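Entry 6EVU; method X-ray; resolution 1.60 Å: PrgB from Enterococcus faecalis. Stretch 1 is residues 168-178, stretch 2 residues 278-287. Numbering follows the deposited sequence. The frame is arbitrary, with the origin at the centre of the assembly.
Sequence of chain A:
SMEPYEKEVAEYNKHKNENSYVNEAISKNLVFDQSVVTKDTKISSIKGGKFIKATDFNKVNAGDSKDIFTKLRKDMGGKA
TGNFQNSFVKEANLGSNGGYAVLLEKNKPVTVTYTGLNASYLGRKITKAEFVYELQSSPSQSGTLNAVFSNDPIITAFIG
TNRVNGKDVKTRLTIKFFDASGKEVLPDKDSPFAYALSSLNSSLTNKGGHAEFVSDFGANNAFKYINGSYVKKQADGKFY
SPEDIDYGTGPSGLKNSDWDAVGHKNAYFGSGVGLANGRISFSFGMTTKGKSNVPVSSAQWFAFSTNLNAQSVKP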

# COMPACT_ATOMS: atom_id res chain seq x y z
N ASP A 168 2.08 -14.45 -4.16
CA ASP A 168 2.04 -13.02 -3.91
C ASP A 168 2.39 -12.67 -2.46
O ASP A 168 2.18 -13.46 -1.53
CB ASP A 168 0.62 -12.46 -4.18
CG ASP A 168 0.25 -12.44 -5.67
OD1 ASP A 168 1.11 -12.76 -6.50
OD2 ASP A 168 -0.93 -12.09 -5.97
N VAL A 169 2.95 -11.49 -2.27
CA VAL A 169 2.77 -10.76 -1.03
C VAL A 169 1.41 -10.09 -1.11
O VAL A 169 1.13 -9.42 -2.10
CB VAL A 169 3.89 -9.73 -0.85
CG1 VAL A 169 3.69 -8.87 0.38
CG2 VAL A 169 5.25 -10.46 -0.74
N LYS A 170 0.56 -10.26 -0.09
CA LYS A 170 -0.72 -9.53 -0.09
C LYS A 170 -1.23 -9.30 1.32
O LYS A 170 -1.18 -10.20 2.16
CB LYS A 170 -1.79 -10.26 -0.94
CG LYS A 170 -3.01 -9.34 -1.19
CD LYS A 170 -3.99 -9.92 -2.18
CE LYS A 170 -4.89 -10.97 -1.57
NZ LYS A 170 -5.92 -11.51 -2.59
N THR A 171 -1.69 -8.07 1.59
CA THR A 171 -2.13 -7.60 2.89
C THR A 171 -3.45 -6.87 2.71
O THR A 171 -3.56 -5.99 1.84
CB THR A 171 -1.11 -6.64 3.53
OG1 THR A 171 0.19 -7.28 3.58
CG2 THR A 171 -1.54 -6.26 4.93
N ARG A 172 -4.43 -7.18 3.57
CA ARG A 172 -5.68 -6.42 3.63
C ARG A 172 -5.51 -5.27 4.61
O ARG A 172 -4.93 -5.43 5.70
CB ARG A 172 -6.87 -7.32 4.06
CG ARG A 172 -8.20 -6.49 4.03
CD ARG A 172 -9.38 -7.43 3.90
NE ARG A 172 -9.42 -8.29 5.06
CZ ARG A 172 -10.08 -9.45 5.14
NH1 ARG A 172 -10.76 -9.92 4.09
NH2 ARG A 172 -10.03 -10.13 6.28
N LEU A 173 -5.97 -4.08 4.20
CA LEU A 173 -5.96 -2.90 5.06
C LEU A 173 -7.39 -2.37 5.17
O LEU A 173 -8.03 -2.09 4.14
CB LEU A 173 -5.02 -1.80 4.51
CG LEU A 173 -5.07 -0.43 5.20
CD1 LEU A 173 -4.73 -0.54 6.71
CD2 LEU A 173 -4.03 0.43 4.55
N THR A 174 -7.88 -2.27 6.41
CA THR A 174 -9.20 -1.67 6.68
C THR A 174 -8.99 -0.54 7.67
O THR A 174 -8.30 -0.72 8.68
CB THR A 174 -10.14 -2.71 7.30
OG1 THR A 174 -10.23 -3.87 6.44
CG2 THR A 174 -11.52 -2.07 7.54
N ILE A 175 -9.53 0.65 7.36
CA ILE A 175 -9.22 1.88 8.10
C ILE A 175 -10.49 2.42 8.73
O ILE A 175 -11.53 2.50 8.07
CB ILE A 175 -8.59 2.93 7.18
CG1 ILE A 175 -7.23 2.44 6.67
CG2 ILE A 175 -8.43 4.33 7.92
CD1 ILE A 175 -6.70 3.16 5.41
N LYS A 176 -10.42 2.82 10.01
CA LYS A 176 -11.53 3.51 10.64
C LYS A 176 -11.04 4.87 11.09
O LYS A 176 -9.98 4.97 11.70
CB LYS A 176 -12.07 2.75 11.84
CG LYS A 176 -12.77 1.48 11.53
CD LYS A 176 -13.35 0.94 12.83
CE LYS A 176 -13.87 -0.46 12.65
NZ LYS A 176 -14.41 -1.01 13.94
N PHE A 177 -11.81 5.91 10.77
CA PHE A 177 -11.49 7.27 11.22
C PHE A 177 -12.43 7.62 12.35
O PHE A 177 -13.60 7.28 12.29
CB PHE A 177 -11.69 8.28 10.10
CG PHE A 177 -10.92 7.98 8.88
CD1 PHE A 177 -9.53 8.08 8.85
CD2 PHE A 177 -11.59 7.62 7.72
CE1 PHE A 177 -8.83 7.84 7.69
CE2 PHE A 177 -10.89 7.31 6.58
CZ PHE A 177 -9.53 7.43 6.55
N PHE A 178 -11.92 8.36 13.36
CA PHE A 178 -12.74 8.73 14.51
C PHE A 178 -12.72 10.22 14.75
O PHE A 178 -11.66 10.87 14.66
CB PHE A 178 -12.28 7.99 15.77
CG PHE A 178 -12.39 6.50 15.67
CD1 PHE A 178 -11.33 5.74 15.20
CD2 PHE A 178 -13.55 5.86 16.05
CE1 PHE A 178 -11.45 4.32 15.11
CE2 PHE A 178 -13.70 4.50 15.95
CZ PHE A 178 -12.61 3.71 15.49
N GLY A 278 -18.39 3.98 2.11
CA GLY A 278 -18.46 3.25 3.37
C GLY A 278 -17.05 3.21 3.93
O GLY A 278 -16.18 3.96 3.48
N ARG A 279 -16.83 2.35 4.93
CA ARG A 279 -15.50 2.13 5.50
C ARG A 279 -14.50 1.72 4.41
O ARG A 279 -14.78 0.84 3.59
CB ARG A 279 -15.59 1.04 6.59
CG ARG A 279 -14.29 0.93 7.45
CD ARG A 279 -14.47 -0.10 8.60
NE ARG A 279 -15.50 0.32 9.56
CZ ARG A 279 -16.46 -0.44 10.03
NH1 ARG A 279 -16.63 -1.71 9.61
NH2 ARG A 279 -17.30 0.07 10.92
N ILE A 280 -13.33 2.36 4.43
CA ILE A 280 -12.25 2.04 3.50
C ILE A 280 -11.70 0.65 3.78
O ILE A 280 -11.32 0.33 4.91
CB ILE A 280 -11.11 3.06 3.63
CG1 ILE A 280 -11.60 4.42 3.10
CG2 ILE A 280 -9.85 2.58 2.90
CD1 ILE A 280 -10.54 5.51 3.26
N SER A 281 -11.56 -0.15 2.74
CA SER A 281 -10.97 -1.49 2.93
C SER A 281 -10.56 -2.03 1.57
O SER A 281 -11.34 -1.95 0.63
CB SER A 281 -11.96 -2.42 3.57
OG SER A 281 -11.34 -3.68 3.88
N PHE A 282 -9.33 -2.52 1.45
CA PHE A 282 -8.83 -2.99 0.16
C PHE A 282 -7.57 -3.78 0.45
O PHE A 282 -7.10 -3.81 1.60
CB PHE A 282 -8.54 -1.82 -0.80
CG PHE A 282 -7.47 -0.89 -0.27
CD1 PHE A 282 -7.77 0.10 0.64
CD2 PHE A 282 -6.14 -1.06 -0.70
CE1 PHE A 282 -6.78 0.91 1.18
CE2 PHE A 282 -5.12 -0.25 -0.19
CZ PHE A 282 -5.44 0.73 0.76
N SER A 283 -7.02 -4.45 -0.58
CA SER A 283 -5.73 -5.13 -0.38
C SER A 283 -4.61 -4.56 -1.25
O SER A 283 -4.85 -4.02 -2.34
CB SER A 283 -5.85 -6.64 -0.63
OG SER A 283 -6.75 -7.16 0.32
N PHE A 284 -3.37 -4.70 -0.78
CA PHE A 284 -2.23 -4.27 -1.60
C PHE A 284 -1.17 -5.36 -1.56
O PHE A 284 -1.11 -6.14 -0.62
CB PHE A 284 -1.67 -2.88 -1.16
CG PHE A 284 -1.17 -2.86 0.29
CD1 PHE A 284 0.14 -3.17 0.59
CD2 PHE A 284 -2.04 -2.52 1.32
CE1 PHE A 284 0.60 -3.14 1.91
CE2 PHE A 284 -1.58 -2.48 2.67
CZ PHE A 284 -0.25 -2.82 2.93
N GLY A 285 -0.28 -5.38 -2.54
CA GLY A 285 0.70 -6.45 -2.51
C GLY A 285 1.68 -6.39 -3.65
O GLY A 285 1.92 -5.33 -4.26
N MET A 286 2.36 -7.52 -3.82
CA MET A 286 3.35 -7.68 -4.86
C MET A 286 3.13 -9.02 -5.54
O MET A 286 2.96 -10.03 -4.85
CB MET A 286 4.78 -7.60 -4.31
CG MET A 286 4.96 -6.46 -3.30
SD MET A 286 6.63 -6.55 -2.53
CE MET A 286 7.67 -5.98 -3.92
N THR A 287 3.18 -9.04 -6.88
CA THR A 287 3.00 -10.27 -7.64
C THR A 287 4.13 -10.50 -8.64
O THR A 287 4.58 -9.57 -9.33
CB THR A 287 1.65 -10.30 -8.36
OG1 THR A 287 1.48 -11.61 -8.89
CG2 THR A 287 1.60 -9.24 -9.50
O HOH W 1 1.23 -6.47 1.10
O HOH W 2 -12.94 4.36 6.65

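Two strands of one chain, more than a hundred residues apart in sequence, lie side by side and run antiparallel, their directions 176° apart. The first rule of the contact is alternation. Val 169, Thr 171 and Leu 173 form hydrogen-bonded pairs with Met 286, Phe 284 and Phe 282, while Lys 170, Arg 172 and Thr 174 sit opposite Gly 285, Ser 283 and Ser 281 in the narrow, non-hydrogen-bonded positions, where CA atoms come within 4.2 Å.

Each wide pair closes a ring of two backbone bonds. Leu 173 N reaches Phe 282 O at 2.8 Å and almost straight, and Phe 282 N returns to Leu 173 O at 3.0 Å. Thr 171 and Phe 284 repeat the pattern at 3.0 Å (Thr 171 N to Phe 284 O) and 2.9 Å (Phe 284 N to Thr 171 O). At Val 169 the ring is less even: Met 286 N to Val 169 O is 2.8 Å, but Val 169 N to Met 286 O, at 3.0 Å, is bent to 132°. Toward the other end the ladder opens. Ile 175 N still donates to Ile 280 O at 3.1 Å, but the return path passes through a water, which accepts from Ile 280 N (3.0 Å) and donates to Ile 175 O (2.7 Å).

The face carrying Val 169, Thr 171, Leu 173 and Ile 175 is where large shapes are fitted together. The ring of Phe 284, with chi1 at p, swings back over its neighbour strand and lies across Thr 171, whose CB sits 4.3 Å from the ring centroid, over the face. A small beta-branched residue thus leaves a hollow that an aromatic plate covers. The edge of the same ring meets Leu 173, with Phe 284 CE2 4.0 Å from Leu 173 CB, so the leucine acts as a bump beside the plate. Leu 173 CD2 also lies 4.1 Å from Phe 282 CZ, so the leucine touches both rings. Farther along, Ile 280 CG2 meets Ile 175 CD1 at 4.1 Å, and Ile 280 CD1 touches the edge of the Phe 177 ring, 3.8 Å from CE2. A second water joins Thr 171 OG1 (2.8 Å) to Phe 284 O (2.9 Å), giving the hydroxyl an acceptor.

The other face follows a different rule: small residues on the second strand lie opposite longer ones on the first. Gly 285 faces Lys 170 with no side chain, and a CB there would fall 2.0 Å from Val 169 O; its CA instead approaches that oxygen at 3.0 Å. Ser 283 lies against the base of Arg 172, its OG 3.7 Å from Arg 172 CB. Thr 174 OG1 and Ser 281 OG share a 2.8 Å hydrogen bond, while Thr 174 CG2 rests 3.7 Å from Arg 279 CD.

At the far end, Thr 287 OG1 donates to Asp 168 OD1 at 2.7 Å, joining the residue just before the first strand to Thr 287, in the last position of the second stretch.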